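Imidazolonepropionase (Unidentified, PDB 2Q09) catalyses the hydrolytic opening of the imidazolone-5-propanoate ring to give N-formimidoyl-L-glutamate, the third step of histidine degradation. Local coordinates at residues A[66-71]-A[376-381]. Residues are numbered along the deposited sequence; the frame is centred on the assembly and turned at random.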
loop_
_atom_site.group_PDB
_atom_site.type_symbol
_atom_site.label_atom_id
_atom_site.label_comp_id
_atom_site.label_asym_id
_atom_site.label_seq_id
_atom_site.Cartn_x
_atom_site.Cartn_y
_atom_site.Cartn_z
ATOM N N PRO A 66 -1.282 -9.340 -13.213
ATOM C CA PRO A 66 -1.317 -9.772 -11.811
ATOM C C PRO A 66 -2.315 -8.831 -11.124
ATOM O O PRO A 66 -2.632 -7.766 -11.680
ATOM C CB PRO A 66 0.087 -9.479 -11.317
ATOM C CG PRO A 66 0.934 -9.613 -12.551
ATOM C CD PRO A 66 0.071 -8.905 -13.594
ATOM N N GLY A 67 -2.837 -9.221 -9.962
ATOM C CA GLY A 67 -3.774 -8.356 -9.266
ATOM C C GLY A 67 -3.005 -7.141 -8.789
ATOM O O GLY A 67 -1.821 -7.256 -8.475
ATOM N N LEU A 68 -3.648 -5.983 -8.714
ATOM C CA LEU A 68 -2.941 -4.784 -8.277
ATOM C C LEU A 68 -2.755 -4.795 -6.760
ATOM O O LEU A 68 -3.536 -5.409 -6.022
ATOM C CB LEU A 68 -3.692 -3.524 -8.717
ATOM C CG LEU A 68 -4.075 -3.458 -10.204
ATOM C CD1 LEU A 68 -4.673 -2.091 -10.502
ATOM C CD2 LEU A 68 -2.857 -3.724 -11.093
ATOM N N ILE A 69 -1.701 -4.122 -6.313
ATOM C CA ILE A 69 -1.375 -4.049 -4.899
ATOM C C ILE A 69 -1.185 -2.600 -4.444
ATOM O O ILE A 69 -0.385 -1.873 -5.038
ATOM C CB ILE A 69 -0.075 -4.842 -4.636
ATOM C CG1 ILE A 69 -0.253 -6.283 -5.134
ATOM C CG2 ILE A 69 0.286 -4.826 -3.154
ATOM C CD1 ILE A 69 1.018 -7.116 -5.088
ATOM N N ASP A 70 -1.907 -2.206 -3.394
ATOM C CA ASP A 70 -1.826 -0.854 -2.815
ATOM C C ASP A 70 -1.126 -1.066 -1.472
ATOM O O ASP A 70 -1.759 -1.425 -0.477
ATOM C CB ASP A 70 -3.240 -0.291 -2.603
ATOM C CG ASP A 70 -3.264 1.221 -2.492
ATOM O OD1 ASP A 70 -4.378 1.767 -2.369
ATOM O OD2 ASP A 70 -2.189 1.859 -2.533
ATOM N N CYS A 71 0.182 -0.837 -1.451
ATOM C CA CYS A 71 0.997 -1.101 -0.271
ATOM C C CYS A 71 1.121 -0.041 0.817
ATOM O O CYS A 71 1.943 -0.198 1.720
ATOM C CB CYS A 71 2.408 -1.507 -0.721
ATOM S SG CYS A 71 3.357 -0.181 -1.582
ATOM N N LEU A 376 -5.933 -10.581 -13.014
ATOM C CA LEU A 376 -7.085 -9.865 -13.531
ATOM C C LEU A 376 -7.223 -9.969 -15.043
ATOM O O LEU A 376 -6.230 -9.901 -15.767
ATOM C CB LEU A 376 -6.956 -8.382 -13.177
ATOM C CG LEU A 376 -6.509 -8.027 -11.758
ATOM C CD1 LEU A 376 -6.162 -6.550 -11.685
ATOM C CD2 LEU A 376 -7.628 -8.385 -10.768
ATOM N N VAL A 377 -8.457 -10.106 -15.514
ATOM C CA VAL A 377 -8.729 -10.155 -16.945
ATOM C C VAL A 377 -9.440 -8.844 -17.253
ATOM O O VAL A 377 -10.519 -8.574 -16.718
ATOM C CB VAL A 377 -9.651 -11.320 -17.323
ATOM C CG1 VAL A 377 -9.985 -11.247 -18.812
ATOM C CG2 VAL A 377 -8.974 -12.645 -17.004
ATOM N N TRP A 378 -8.831 -8.027 -18.108
ATOM C CA TRP A 378 -9.397 -6.726 -18.448
ATOM C C TRP A 378 -10.088 -6.680 -19.795
ATOM O O TRP A 378 -9.902 -7.563 -20.630
ATOM C CB TRP A 378 -8.305 -5.667 -18.464
ATOM C CG TRP A 378 -7.517 -5.565 -17.204
ATOM C CD1 TRP A 378 -6.400 -6.280 -16.865
ATOM C CD2 TRP A 378 -7.749 -4.650 -16.132
ATOM N NE1 TRP A 378 -5.919 -5.859 -15.648
ATOM C CE2 TRP A 378 -6.730 -4.858 -15.174
ATOM C CE3 TRP A 378 -8.727 -3.673 -15.885
ATOM C CZ2 TRP A 378 -6.650 -4.110 -13.992
ATOM C CZ3 TRP A 378 -8.648 -2.925 -14.707
ATOM C CH2 TRP A 378 -7.614 -3.153 -13.775
ATOM N N ASN A 379 -10.882 -5.637 -20.015
ATOM C CA ASN A 379 -11.547 -5.486 -21.293
ATOM C C ASN A 379 -10.802 -4.439 -22.123
ATOM O O ASN A 379 -11.210 -4.128 -23.240
ATOM C CB ASN A 379 -13.025 -5.108 -21.117
ATOM C CG ASN A 379 -13.217 -3.768 -20.441
ATOM O OD1 ASN A 379 -12.256 -3.094 -20.063
ATOM N ND2 ASN A 379 -14.472 -3.372 -20.281
ATOM N N CYS A 380 -9.711 -3.901 -21.581
ATOM C CA CYS A 380 -8.931 -2.928 -22.337
ATOM C C CYS A 380 -7.785 -3.652 -23.045
ATOM O O CYS A 380 -7.329 -4.709 -22.608
ATOM C CB CYS A 380 -8.418 -1.792 -21.440
ATOM S SG CYS A 380 -7.553 -2.277 -19.944
ATOM N N GLY A 381 -7.327 -3.076 -24.149
ATOM C CA GLY A 381 -6.294 -3.719 -24.939
ATOM C C GLY A 381 -4.847 -3.765 -24.493
ATOM O O GLY A 381 -4.174 -4.774 -24.698
#
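Leu376 lays its branched end against the backbone of Pro66 and Gly67, and this is where the packing is tight. Its CG sits 3.7 Å from Gly67 CA, and its CD1 is equally close, 3.7 Å, to Pro66 O. With chi1 at -44°, Leu376 CG stands beside its own backbone N and anti to the carbonyl carbon, which brings both methyls over Gly67, where no side chain intervenes. The same CD1 reaches 4.0 Å from Leu68 CG, the two leucine side chains crossing at about a right angle. In this amidohydrolase of the HutI family, strand 63-73 runs from the small beta domain, where it pairs antiparallel with strand 375-378, into the TIM barrel, where it lies parallel to strand 135-141; the contact falls at that passage, away from the iron and the inhibitor. Trp378 makes the looser side. Leu68 CD1 comes up to the edge of the indole near its plane, no closer than 4.5 Å to Trp378 CZ2, and neither ring face is covered by residues 66-71. This side is buried too, however: Leu328 packs on Leu68, Arg329 and Leu386 touch the Trp378 side chain, and Trp378 NE1 is hydrogen-bonded to Thr65 OG1.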